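Long-range contact in enterobactin biosynthesis protein YbdZ (Escherichia coli, PDB 5JA1), which supports the adenylation of amino acids by the non-ribosomal peptide synthetase EntF during biosynthesis of the siderophore enterobactin: residues B[8-17]-B[26-34]. Residues are numbered along the deposited sequence; the frame is centred on the assembly and turned at random.
Sequences PFDDPQGAFY and FSLWPQQCV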
ATOM      1  N   PRO B   8      15.217  11.867  10.207  1.00 36.46           N
ATOM      2  CA  PRO B   8      16.387  12.144  11.059  1.00 36.33           C
ATOM      3  C   PRO B   8      16.758  11.006  11.996  1.00 37.84           C
ATOM      4  O   PRO B   8      17.869  11.023  12.541  1.00 31.90           O
ATOM      5  CB  PRO B   8      15.961  13.393  11.844  1.00 23.79           C
ATOM      6  CG  PRO B   8      14.475  13.370  11.812  1.00 19.72           C
ATOM      7  CD  PRO B   8      14.123  12.820  10.460  1.00 26.77           C
ATOM      8  N   PHE B   9      15.878  10.026  12.212  1.00 39.59           N
ATOM      9  CA  PHE B   9      16.217   8.901  13.075  1.00 35.98           C
ATOM     10  C   PHE B   9      16.972   7.803  12.341  1.00 35.97           C
ATOM     11  O   PHE B   9      17.643   6.992  12.990  1.00 32.21           O
ATOM     12  CB  PHE B   9      14.955   8.310  13.705  1.00 24.28           C
ATOM     13  CG  PHE B   9      14.442   9.086  14.882  1.00 18.22           C
ATOM     14  CD1 PHE B   9      14.887   8.801  16.162  1.00 21.47           C
ATOM     15  CD2 PHE B   9      13.507  10.091  14.711  1.00 17.78           C
ATOM     16  CE1 PHE B   9      14.411   9.510  17.247  1.00 20.86           C
ATOM     17  CE2 PHE B   9      13.029  10.804  15.792  1.00 17.22           C
ATOM     18  CZ  PHE B   9      13.479  10.513  17.060  1.00 17.14           C
ATOM     19  N   ASP B  10      16.878   7.755  11.015  1.00 36.58           N
ATOM     20  CA  ASP B  10      17.592   6.769  10.216  1.00 44.25           C
ATOM     21  C   ASP B  10      19.022   7.193   9.901  1.00 42.76           C
ATOM     22  O   ASP B  10      19.702   6.508   9.132  1.00 42.55           O
ATOM     23  CB  ASP B  10      16.833   6.496   8.915  1.00 57.61           C
ATOM     24  CG  ASP B  10      15.412   6.024   9.157  1.00 65.79           C
ATOM     25  OD1 ASP B  10      15.150   5.460  10.239  1.00 64.85           O
ATOM     26  OD2 ASP B  10      14.559   6.216   8.263  1.00 71.89           O
ATOM     27  N   ASP B  11      19.489   8.303  10.471  1.00 43.25           N
ATOM     28  CA  ASP B  11      20.833   8.807  10.215  1.00 43.57           C
ATOM     29  C   ASP B  11      21.845   8.056  11.069  1.00 43.84           C
ATOM     30  O   ASP B  11      21.907   8.264  12.287  1.00 49.41           O
ATOM     31  CB  ASP B  11      20.902  10.310  10.492  1.00 47.61           C
ATOM     32  CG  ASP B  11      22.270  10.898  10.198  1.00 56.17           C
ATOM     33  OD1 ASP B  11      23.055  10.258   9.468  1.00 61.77           O
ATOM     34  OD2 ASP B  11      22.556  12.009  10.693  1.00 52.07           O
ATOM     35  N   PRO B  12      22.665   7.188  10.467  1.00 36.78           N
ATOM     36  CA  PRO B  12      23.617   6.402  11.268  1.00 39.95           C
ATOM     37  C   PRO B  12      24.724   7.237  11.882  1.00 45.24           C
ATOM     38  O   PRO B  12      25.302   6.819  12.894  1.00 51.24           O
ATOM     39  CB  PRO B  12      24.173   5.394  10.256  1.00 41.90           C
ATOM     40  CG  PRO B  12      24.068   6.100   8.947  1.00 40.76           C
ATOM     41  CD  PRO B  12      22.822   6.944   9.023  1.00 35.83           C
ATOM     42  N   GLN B  13      25.038   8.397  11.311  1.00 43.06           N
ATOM     43  CA  GLN B  13      26.038   9.296  11.865  1.00 43.47           C
ATOM     44  C   GLN B  13      25.450  10.289  12.857  1.00 37.14           C
ATOM     45  O   GLN B  13      26.193  11.111  13.404  1.00 42.36           O
ATOM     46  CB  GLN B  13      26.745  10.059  10.740  1.00 53.26           C
ATOM     47  CG  GLN B  13      27.397   9.166   9.701  1.00 65.40           C
ATOM     48  CD  GLN B  13      28.481   8.287  10.291  1.00 81.88           C
ATOM     49  OE1 GLN B  13      29.334   8.756  11.043  1.00 93.00           O
ATOM     50  NE2 GLN B  13      28.449   7.003   9.955  1.00 81.71           N
ATOM     51  N   GLY B  14      24.144  10.234  13.101  1.00 27.54           N
ATOM     52  CA  GLY B  14      23.518  11.202  13.974  1.00 30.13           C
ATOM     53  C   GLY B  14      23.753  10.908  15.444  1.00 31.03           C
ATOM     54  O   GLY B  14      23.980   9.771  15.856  1.00 26.77           O
ATOM     55  N   ALA B  15      23.702  11.969  16.242  1.00 26.69           N
ATOM     56  CA  ALA B  15      23.761  11.878  17.692  1.00 26.45           C
ATOM     57  C   ALA B  15      22.351  11.960  18.260  1.00 34.30           C
ATOM     58  O   ALA B  15      21.474  12.621  17.696  1.00 33.11           O
ATOM     59  CB  ALA B  15      24.632  12.990  18.278  1.00 27.86           C
ATOM     60  N   PHE B  16      22.133  11.279  19.382  1.00 31.55           N
ATOM     61  CA  PHE B  16      20.793  11.161  19.941  1.00 32.36           C
ATOM     62  C   PHE B  16      20.832  11.242  21.457  1.00 33.24           C
ATOM     63  O   PHE B  16      21.626  10.547  22.099  1.00 37.23           O
ATOM     64  CB  PHE B  16      20.137   9.842  19.517  1.00 28.62           C
ATOM     65  CG  PHE B  16      19.920   9.720  18.039  1.00 26.97           C
ATOM     66  CD1 PHE B  16      18.776  10.231  17.450  1.00 25.20           C
ATOM     67  CD2 PHE B  16      20.857   9.090  17.238  1.00 22.94           C
ATOM     68  CE1 PHE B  16      18.571  10.119  16.085  1.00 21.22           C
ATOM     69  CE2 PHE B  16      20.659   8.975  15.875  1.00 23.58           C
ATOM     70  CZ  PHE B  16      19.515   9.488  15.297  1.00 21.76           C
ATOM     71  N   TYR B  17      19.971  12.086  22.022  1.00 23.22           N
ATOM     72  CA  TYR B  17      19.659  11.992  23.437  1.00 23.66           C
ATOM     73  C   TYR B  17      18.920  10.687  23.717  1.00 30.40           C
ATOM     74  O   TYR B  17      18.397  10.029  22.813  1.00 21.73           O
ATOM     75  CB  TYR B  17      18.778  13.157  23.892  1.00 32.23           C
ATOM     76  CG  TYR B  17      19.367  14.541  23.755  1.00 33.77           C
ATOM     77  CD1 TYR B  17      20.090  15.115  24.793  1.00 36.30           C
ATOM     78  CD2 TYR B  17      19.164  15.292  22.604  1.00 32.50           C
ATOM     79  CE1 TYR B  17      20.615  16.387  24.679  1.00 43.86           C
ATOM     80  CE2 TYR B  17      19.686  16.567  22.482  1.00 40.53           C
ATOM     81  CZ  TYR B  17      20.411  17.109  23.521  1.00 48.60           C
ATOM     82  OH  TYR B  17      20.932  18.377  23.401  1.00 55.68           O
ATOM     83  N   PHE B  26      11.534   4.810  27.298  1.00 28.60           N
ATOM     84  CA  PHE B  26      12.718   5.451  26.747  1.00 19.67           C
ATOM     85  C   PHE B  26      12.500   5.813  25.286  1.00 21.86           C
ATOM     86  O   PHE B  26      11.960   5.021  24.508  1.00 26.43           O
ATOM     87  CB  PHE B  26      13.946   4.549  26.887  1.00 20.68           C
ATOM     88  CG  PHE B  26      14.416   4.393  28.303  1.00 35.97           C
ATOM     89  CD1 PHE B  26      15.202   5.367  28.893  1.00 37.63           C
ATOM     90  CD2 PHE B  26      14.064   3.280  29.045  1.00 22.79           C
ATOM     91  CE1 PHE B  26      15.632   5.231  30.196  1.00 30.74           C
ATOM     92  CE2 PHE B  26      14.493   3.138  30.348  1.00 24.47           C
ATOM     93  CZ  PHE B  26      15.277   4.116  30.924  1.00 31.97           C
ATOM     94  N   SER B  27      12.923   7.020  24.927  1.00 18.53           N
ATOM     95  CA  SER B  27      12.833   7.528  23.569  1.00 24.00           C
ATOM     96  C   SER B  27      14.149   8.187  23.190  1.00 22.48           C
ATOM     97  O   SER B  27      14.725   8.943  23.978  1.00 22.33           O
ATOM     98  CB  SER B  27      11.691   8.539  23.427  1.00 25.31           C
ATOM     99  OG  SER B  27      11.755   9.203  22.177  1.00 19.76           O
ATOM    100  N   LEU B  28      14.624   7.887  21.986  1.00 18.45           N
ATOM    101  CA  LEU B  28      15.740   8.624  21.419  1.00 18.82           C
ATOM    102  C   LEU B  28      15.244   9.959  20.882  1.00 18.34           C
ATOM    103  O   LEU B  28      14.121  10.071  20.383  1.00 17.53           O
ATOM    104  CB  LEU B  28      16.403   7.826  20.297  1.00 19.10           C
ATOM    105  CG  LEU B  28      16.899   6.419  20.629  1.00 19.74           C
ATOM    106  CD1 LEU B  28      17.536   5.782  19.404  1.00 20.25           C
ATOM    107  CD2 LEU B  28      17.877   6.453  21.794  1.00 20.93           C
ATOM    108  N   TRP B  29      16.084  10.983  21.000  1.00 26.86           N
ATOM    109  CA  TRP B  29      15.759  12.276  20.428  1.00 26.74           C
ATOM    110  C   TRP B  29      16.985  12.810  19.699  1.00 25.49           C
ATOM    111  O   TRP B  29      18.080  12.865  20.286  1.00 20.77           O
ATOM    112  CB  TRP B  29      15.288  13.279  21.486  1.00 19.09           C
ATOM    113  CG  TRP B  29      14.586  14.445  20.871  1.00 18.76           C
ATOM    114  CD1 TRP B  29      15.064  15.717  20.744  1.00 24.93           C
ATOM    115  CD2 TRP B  29      13.286  14.441  20.267  1.00 21.28           C
ATOM    116  NE1 TRP B  29      14.135  16.509  20.112  1.00 25.08           N
ATOM    117  CE2 TRP B  29      13.036  15.749  19.807  1.00 24.80           C
ATOM    118  CE3 TRP B  29      12.308  13.460  20.077  1.00 21.56           C
ATOM    119  CZ2 TRP B  29      11.847  16.103  19.170  1.00 17.71           C
ATOM    120  CZ3 TRP B  29      11.127  13.812  19.443  1.00 16.75           C
ATOM    121  CH2 TRP B  29      10.908  15.122  18.997  1.00 17.19           C
ATOM    122  N   PRO B  30      16.848  13.202  18.435  1.00 21.98           N
ATOM    123  CA  PRO B  30      18.007  13.698  17.688  1.00 26.82           C
ATOM    124  C   PRO B  30      18.526  15.001  18.277  1.00 28.19           C
ATOM    125  O   PRO B  30      17.755  15.873  18.683  1.00 20.89           O
ATOM    126  CB  PRO B  30      17.459  13.895  16.269  1.00 31.07           C
ATOM    127  CG  PRO B  30      15.988  14.054  16.449  1.00 26.20           C
ATOM    128  CD  PRO B  30      15.612  13.224  17.636  1.00 18.55           C
ATOM    129  N   GLN B  31      19.855  15.115  18.324  1.00 31.93           N
ATOM    130  CA  GLN B  31      20.495  16.265  18.953  1.00 26.83           C
ATOM    131  C   GLN B  31      20.058  17.579  18.318  1.00 30.47           C
ATOM    132  O   GLN B  31      19.996  18.608  19.001  1.00 34.50           O
ATOM    133  CB  GLN B  31      22.015  16.110  18.874  1.00 25.29           C
ATOM    134  CG  GLN B  31      22.805  17.200  19.579  1.00 39.02           C
ATOM    135  CD  GLN B  31      24.299  17.058  19.370  1.00 48.88           C
ATOM    136  OE1 GLN B  31      24.746  16.301  18.507  1.00 47.83           O
ATOM    137  NE2 GLN B  31      25.083  17.784  20.160  1.00 54.95           N
ATOM    138  N   GLN B  32      19.732  17.566  17.027  1.00 23.02           N
ATOM    139  CA  GLN B  32      19.451  18.791  16.289  1.00 23.23           C
ATOM    140  C   GLN B  32      18.030  19.305  16.479  1.00 42.49           C
ATOM    141  O   GLN B  32      17.686  20.341  15.898  1.00 42.70           O
ATOM    142  CB  GLN B  32      19.718  18.570  14.797  1.00 23.43           C
ATOM    143  CG  GLN B  32      18.813  17.543  14.130  1.00 22.38           C
ATOM    144  CD  GLN B  32      19.290  16.116  14.319  1.00 34.57           C
ATOM    145  OE1 GLN B  32      20.032  15.810  15.254  1.00 39.22           O
ATOM    146  NE2 GLN B  32      18.864  15.230  13.426  1.00 38.05           N
ATOM    147  N   CYS B  33      17.201  18.631  17.269  1.00 35.79           N
ATOM    148  CA  CYS B  33      15.805  19.011  17.427  1.00 37.70           C
ATOM    149  C   CYS B  33      15.539  19.517  18.840  1.00 34.80           C
ATOM    150  O   CYS B  33      16.190  19.098  19.802  1.00 28.84           O
ATOM    151  CB  CYS B  33      14.879  17.833  17.111  1.00 41.93           C
ATOM    152  SG  CYS B  33      15.045  17.215  15.421  1.00 54.72           S
ATOM    153  N   VAL B  34      14.574  20.428  18.948  1.00 36.96           N
ATOM    154  CA  VAL B  34      14.191  20.970  20.245  1.00 33.92           C
ATOM    155  C   VAL B  34      13.585  19.872  21.109  1.00 35.15           C
ATOM    156  O   VAL B  34      12.725  19.111  20.654  1.00 32.52           O
ATOM    157  CB  VAL B  34      13.203  22.121  20.070  1.00 21.93           C
TER
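Phe9 and Phe16 both reach Pro30, and this proline is the middle of the apolar packing. The Phe9 ring crosses Pro30 obliquely, its CZ 3.5 Å from Pro30 CD. With CG anti to its own carbonyl carbon (chi1 -79°), the ring lies along strand 26-30 and reaches back to Leu28, whose O lies near the ring plane at its edge. Phe16 approaches from the partner strand: its CE1 sits 3.9 Å from Pro30 CB, while its CB packs near Leu28 CB. Pro30 CD also lies over one face of the Trp29 indole, offset toward the rim, so this one carbon meets both Phe9 and Trp29, while CA and CB of the proline meet Phe16.

Phe16 and Pro30 form an antiparallel non-hydrogen-bonded pair. Next along, Tyr17 and Trp29 are the hydrogen-bonded pair: Tyr17 N donates to Trp29 O over 2.7 Å, and Trp29 N returns a bond to Tyr17 O at 3.1 Å. Their side chains share the other sheet face, and the Tyr17 ring runs on to Gln31, CE2 lying 3.6 Å from Gln31 CA.

At the polar edge the strand gives way to a type I turn, Pro30 to Cys33. Gln31 N bonds to Ala15 O at 3.0 Å and extends the pairing past the last bridge. Gln32, bent at chi2, turns its amide NE2 to Pro8 CB.

The pairing joins the open end of the beta hairpin of strands 16-20 and 26-30 in this MbtH-like protein. The backbone of Leu28, on the outermost strand 26-30, hydrogen-bonds to the chain of another protein. Strand 16-20 is central in the three-stranded sheet, with 40-42 beyond it, and Phe16 and Leu28 pack on helix 48-58.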